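Local coordinates for protein succinate-semialdehyde dehydrogenase (NAD(P)(+)) (Marinobacter aquaeolei, PDB 3RH9) that probably oxidises succinate semialdehyde to succinate with a nicotinamide cofactor, as a member of the aldehyde dehydrogenase family, at residues 80-91 with 107-118. Sequence-based numbering, arbitrary orientation.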
loop_
_atom_site.group_PDB
_atom_site.type_symbol
_atom_site.label_atom_id
_atom_site.label_comp_id
_atom_site.label_asym_id
_atom_site.label_seq_id
_atom_site.Cartn_x
_atom_site.Cartn_y
_atom_site.Cartn_z
ATOM N N ILE A 80 -4.876 -12.421 -24.910
ATOM C CA ILE A 80 -3.522 -12.616 -24.406
ATOM C C ILE A 80 -3.346 -14.006 -23.789
ATOM O O ILE A 80 -2.367 -14.690 -24.060
ATOM C CB ILE A 80 -3.121 -11.542 -23.388
ATOM C CG1 ILE A 80 -2.995 -10.177 -24.075
ATOM C CG2 ILE A 80 -1.813 -11.900 -22.735
ATOM C CD1 ILE A 80 -2.965 -8.998 -23.118
ATOM N N ARG A 81 -4.307 -14.430 -22.978
ATOM C CA ARG A 81 -4.232 -15.750 -22.362
ATOM C C ARG A 81 -4.135 -16.852 -23.414
ATOM O O ARG A 81 -3.428 -17.846 -23.221
ATOM C CB ARG A 81 -5.427 -15.993 -21.442
ATOM C CG ARG A 81 -5.594 -17.434 -20.999
ATOM C CD ARG A 81 -6.706 -18.103 -21.766
ATOM N NE ARG A 81 -8.014 -17.798 -21.193
ATOM C CZ ARG A 81 -9.136 -17.664 -21.900
ATOM N NH1 ARG A 81 -9.115 -17.790 -23.222
ATOM N NH2 ARG A 81 -10.281 -17.394 -21.282
ATOM N N ASP A 82 -4.845 -16.661 -24.523
ATOM C CA ASP A 82 -4.827 -17.596 -25.637
ATOM C C ASP A 82 -3.533 -17.468 -26.431
ATOM O O ASP A 82 -2.959 -18.470 -26.853
ATOM C CB ASP A 82 -6.025 -17.352 -26.563
ATOM C CG ASP A 82 -7.353 -17.768 -25.939
ATOM O OD1 ASP A 82 -7.326 -18.452 -24.892
ATOM O OD2 ASP A 82 -8.422 -17.410 -26.495
ATOM N N GLY A 83 -3.082 -16.237 -26.649
ATOM C CA GLY A 83 -1.814 -15.997 -27.315
ATOM C C GLY A 83 -0.647 -16.685 -26.612
ATOM O O GLY A 83 0.182 -17.342 -27.245
ATOM N N LEU A 84 -0.565 -16.545 -25.295
ATOM C CA LEU A 84 0.496 -17.230 -24.580
ATOM C C LEU A 84 0.427 -18.729 -24.856
ATOM O O LEU A 84 1.396 -19.328 -25.303
ATOM C CB LEU A 84 0.427 -16.952 -23.082
ATOM C CG LEU A 84 0.857 -15.535 -22.704
ATOM C CD1 LEU A 84 0.406 -15.211 -21.289
ATOM C CD2 LEU A 84 2.365 -15.344 -22.870
ATOM N N LYS A 85 -0.733 -19.329 -24.617
ATOM C CA LYS A 85 -0.848 -20.777 -24.690
ATOM C C LYS A 85 -0.438 -21.300 -26.066
ATOM O O LYS A 85 0.155 -22.382 -26.180
ATOM C CB LYS A 85 -2.266 -21.229 -24.338
ATOM C CG LYS A 85 -2.618 -21.202 -22.850
ATOM C CD LYS A 85 -4.070 -21.645 -22.649
ATOM C CE LYS A 85 -4.615 -21.225 -21.278
ATOM N NZ LYS A 85 -6.026 -21.680 -21.058
ATOM N N GLU A 86 -0.752 -20.524 -27.103
ATOM C CA GLU A 86 -0.433 -20.892 -28.476
ATOM C C GLU A 86 1.047 -20.837 -28.781
ATOM O O GLU A 86 1.567 -21.685 -29.499
ATOM C CB GLU A 86 -1.121 -19.951 -29.442
ATOM C CG GLU A 86 -2.610 -20.018 -29.385
ATOM C CD GLU A 86 -3.214 -19.060 -30.357
ATOM O OE1 GLU A 86 -2.580 -18.850 -31.413
ATOM O OE2 GLU A 86 -4.302 -18.509 -30.064
ATOM N N ASN A 87 1.720 -19.814 -28.273
ATOM C CA ASN A 87 3.127 -19.634 -28.567
ATOM C C ASN A 87 3.950 -20.121 -27.404
ATOM O O ASN A 87 5.020 -19.595 -27.116
ATOM C CB ASN A 87 3.423 -18.174 -28.879
ATOM C CG ASN A 87 2.537 -17.640 -29.975
ATOM O OD1 ASN A 87 2.959 -17.514 -31.125
ATOM N ND2 ASN A 87 1.290 -17.348 -29.632
ATOM N N ARG A 88 3.432 -21.154 -26.757
ATOM C CA ARG A 88 3.976 -21.668 -25.515
ATOM C C ARG A 88 5.313 -22.399 -25.688
ATOM O O ARG A 88 6.126 -22.463 -24.766
ATOM C CB ARG A 88 2.923 -22.570 -24.865
ATOM C CG ARG A 88 3.463 -23.797 -24.202
ATOM C CD ARG A 88 2.384 -24.825 -23.987
ATOM N NE ARG A 88 3.022 -26.126 -23.917
ATOM C CZ ARG A 88 3.483 -26.686 -22.802
ATOM N NH1 ARG A 88 3.345 -26.075 -21.626
ATOM N NH2 ARG A 88 4.074 -27.877 -22.862
ATOM N N GLU A 89 5.560 -22.934 -26.871
ATOM C CA GLU A 89 6.778 -23.696 -27.057
ATOM C C GLU A 89 7.931 -22.832 -27.550
ATOM O O GLU A 89 9.086 -23.076 -27.191
ATOM C CB GLU A 89 6.537 -24.896 -27.974
ATOM C CG GLU A 89 7.776 -25.418 -28.668
ATOM C CD GLU A 89 7.521 -26.704 -29.424
ATOM O OE1 GLU A 89 6.630 -27.473 -29.000
ATOM O OE2 GLU A 89 8.217 -26.950 -30.434
ATOM N N GLU A 90 7.627 -21.814 -28.351
ATOM C CA GLU A 90 8.676 -20.928 -28.874
ATOM C C GLU A 90 9.104 -19.862 -27.866
ATOM O O GLU A 90 10.247 -19.386 -27.889
ATOM C CB GLU A 90 8.240 -20.272 -30.185
ATOM C CG GLU A 90 9.209 -19.224 -30.707
ATOM C CD GLU A 90 10.573 -19.791 -31.099
ATOM O OE1 GLU A 90 11.453 -19.004 -31.518
ATOM O OE2 GLU A 90 10.768 -21.024 -30.996
ATOM N N ILE A 91 8.182 -19.482 -26.986
ATOM C CA ILE A 91 8.514 -18.569 -25.899
ATOM C C ILE A 91 9.319 -19.348 -24.866
ATOM O O ILE A 91 10.348 -18.884 -24.386
ATOM C CB ILE A 91 7.259 -17.957 -25.273
ATOM C CG1 ILE A 91 6.613 -16.988 -26.255
ATOM C CG2 ILE A 91 7.602 -17.254 -23.979
ATOM C CD1 ILE A 91 5.293 -16.483 -25.819
ATOM N N GLN A 107 8.351 -23.924 -20.728
ATOM C CA GLN A 107 7.044 -23.981 -21.353
ATOM C C GLN A 107 5.970 -23.933 -20.304
ATOM O O GLN A 107 4.977 -23.229 -20.457
ATOM C CB GLN A 107 6.908 -25.237 -22.204
ATOM C CG GLN A 107 7.737 -25.174 -23.474
ATOM C CD GLN A 107 7.619 -26.432 -24.299
ATOM O OE1 GLN A 107 6.671 -27.196 -24.148
ATOM N NE2 GLN A 107 8.585 -26.658 -25.172
ATOM N N GLY A 108 6.176 -24.682 -19.232
ATOM C CA GLY A 108 5.249 -24.683 -18.125
ATOM C C GLY A 108 5.054 -23.302 -17.535
ATOM O O GLY A 108 3.969 -23.009 -17.021
ATOM N N GLU A 109 6.093 -22.461 -17.597
ATOM C CA GLU A 109 6.018 -21.111 -17.042
ATOM C C GLU A 109 5.091 -20.265 -17.893
ATOM O O GLU A 109 4.377 -19.389 -17.392
ATOM C CB GLU A 109 7.392 -20.431 -16.935
ATOM C CG GLU A 109 7.299 -18.986 -16.357
ATOM C CD GLU A 109 8.641 -18.239 -16.277
ATOM O OE1 GLU A 109 9.700 -18.901 -16.230
ATOM O OE2 GLU A 109 8.641 -16.982 -16.249
ATOM N N VAL A 110 5.103 -20.534 -19.191
ATOM C CA VAL A 110 4.190 -19.881 -20.112
ATOM C C VAL A 110 2.765 -20.288 -19.771
ATOM O O VAL A 110 1.865 -19.463 -19.818
ATOM C CB VAL A 110 4.520 -20.241 -21.551
ATOM C CG1 VAL A 110 3.467 -19.693 -22.463
ATOM C CG2 VAL A 110 5.880 -19.693 -21.914
ATOM N N ASP A 111 2.570 -21.547 -19.397
ATOM C CA ASP A 111 1.246 -22.020 -19.012
ATOM C C ASP A 111 0.783 -21.271 -17.778
ATOM O O ASP A 111 -0.333 -20.738 -17.711
ATOM C CB ASP A 111 1.273 -23.510 -18.698
ATOM C CG ASP A 111 1.378 -24.372 -19.944
ATOM O OD1 ASP A 111 1.288 -23.815 -21.064
ATOM O OD2 ASP A 111 1.538 -25.607 -19.796
ATOM N N TYR A 112 1.672 -21.247 -16.797
ATOM C CA TYR A 112 1.446 -20.557 -15.547
ATOM C C TYR A 112 1.066 -19.075 -15.753
ATOM O O TYR A 112 0.123 -18.569 -15.129
ATOM C CB TYR A 112 2.718 -20.681 -14.734
ATOM C CG TYR A 112 2.693 -19.980 -13.419
ATOM C CD1 TYR A 112 2.047 -20.541 -12.323
ATOM C CD2 TYR A 112 3.344 -18.774 -13.256
ATOM C CE1 TYR A 112 2.039 -19.910 -11.100
ATOM C CE2 TYR A 112 3.347 -18.133 -12.038
ATOM C CZ TYR A 112 2.693 -18.705 -10.966
ATOM O OH TYR A 112 2.693 -18.053 -9.759
ATOM N N ALA A 113 1.807 -18.392 -16.626
ATOM C CA ALA A 113 1.536 -16.999 -16.978
ATOM C C ALA A 113 0.139 -16.825 -17.566
ATOM O O ALA A 113 -0.537 -15.821 -17.323
ATOM C CB ALA A 113 2.579 -16.487 -17.969
ATOM N N ALA A 114 -0.286 -17.811 -18.351
ATOM C CA ALA A 114 -1.560 -17.726 -19.050
ATOM C C ALA A 114 -2.725 -17.702 -18.077
ATOM O O ALA A 114 -3.760 -17.126 -18.370
ATOM C CB ALA A 114 -1.699 -18.881 -20.018
ATOM N N GLY A 115 -2.544 -18.333 -16.920
ATOM C CA GLY A 115 -3.622 -18.522 -15.966
ATOM C C GLY A 115 -3.941 -17.269 -15.173
ATOM O O GLY A 115 -4.985 -17.175 -14.513
ATOM N N PHE A 116 -3.030 -16.305 -15.221
ATOM C CA PHE A 116 -3.272 -15.030 -14.571
ATOM C C PHE A 116 -4.234 -14.232 -15.417
ATOM O O PHE A 116 -5.185 -13.617 -14.925
ATOM C CB PHE A 116 -1.960 -14.274 -14.358
ATOM C CG PHE A 116 -1.181 -14.779 -13.191
ATOM C CD1 PHE A 116 -1.562 -14.449 -11.898
ATOM C CD2 PHE A 116 -0.092 -15.624 -13.374
ATOM C CE1 PHE A 116 -0.865 -14.924 -10.810
ATOM C CE2 PHE A 116 0.617 -16.106 -12.277
ATOM C CZ PHE A 116 0.221 -15.757 -10.992
ATOM N N PHE A 117 -3.985 -14.270 -16.712
ATOM C CA PHE A 117 -4.847 -13.610 -17.664
ATOM C C PHE A 117 -6.217 -14.259 -17.670
ATOM O O PHE A 117 -7.239 -13.583 -17.742
ATOM C CB PHE A 117 -4.190 -13.618 -19.036
ATOM C CG PHE A 117 -3.116 -12.591 -19.168
ATOM C CD1 PHE A 117 -1.795 -12.942 -19.059
ATOM C CD2 PHE A 117 -3.436 -11.257 -19.360
ATOM C CE1 PHE A 117 -0.807 -11.983 -19.173
ATOM C CE2 PHE A 117 -2.462 -10.300 -19.464
ATOM C CZ PHE A 117 -1.148 -10.657 -19.376
ATOM N N ASP A 118 -6.239 -15.578 -17.572
ATOM C CA ASP A 118 -7.503 -16.274 -17.525
ATOM C C ASP A 118 -8.245 -15.845 -16.280
ATOM O O ASP A 118 -9.432 -15.548 -16.320
ATOM C CB ASP A 118 -7.311 -17.794 -17.516
ATOM C CG ASP A 118 -8.628 -18.540 -17.678
ATOM O OD1 ASP A 118 -9.406 -18.219 -18.611
ATOM O OD2 ASP A 118 -8.901 -19.439 -16.865
#
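OD1 of D118 accepts two donors from R81: NE at 3.0 Å and NH2 at 2.9 Å. Both bonds are bent, with N-H...O angles near 138°, because the guanidinium comes side-on to a single oxygen, and its plane lies 59° from that of the carboxylate. The R81 chain turns at chi2 and chi3 to bring this edge round, while its CB and CG lie against F117 CB and the A114 carbonyl. NH1 pairs with D82 of its own helix, and K122 holds the second oxygen of D118, making a chain of alternating charges. Replacing R81 by alanine removes these donors and is likely to leave D118 OD1 without its mate across the helix pair and D82 without its neighbouring cation.

Helix 80-86 runs nearly antiparallel to 107-118, the axes of these segments 8.2 Å apart, close enough for A114 to sit under R81 and K85. The apolar seam between them is built on L84, a knob in the hole formed by V110, A113, A114 and F117. CG2 of I80 stands over the centre of one F117 ring face, 3.5 Å from the centroid, a CH-pi contact. I80 and L84 also meet F193 of helix 188-197, and A113 meets helix 162-174, so several helices of the aldehyde dehydrogenase fold share this seam, away from the predicted active site.

Beyond the break at N87, R88 forms a salt bridge with D111, NH1 to OD2 at 2.6 Å, the two planes 21° apart, while Q107 CB lies over a guanidinium face. Helix 103-123 is thus held by matched charge on each side of the break, to helix 70-86 through R81 and to the start of helix 88-99 through R88, as well as by packing.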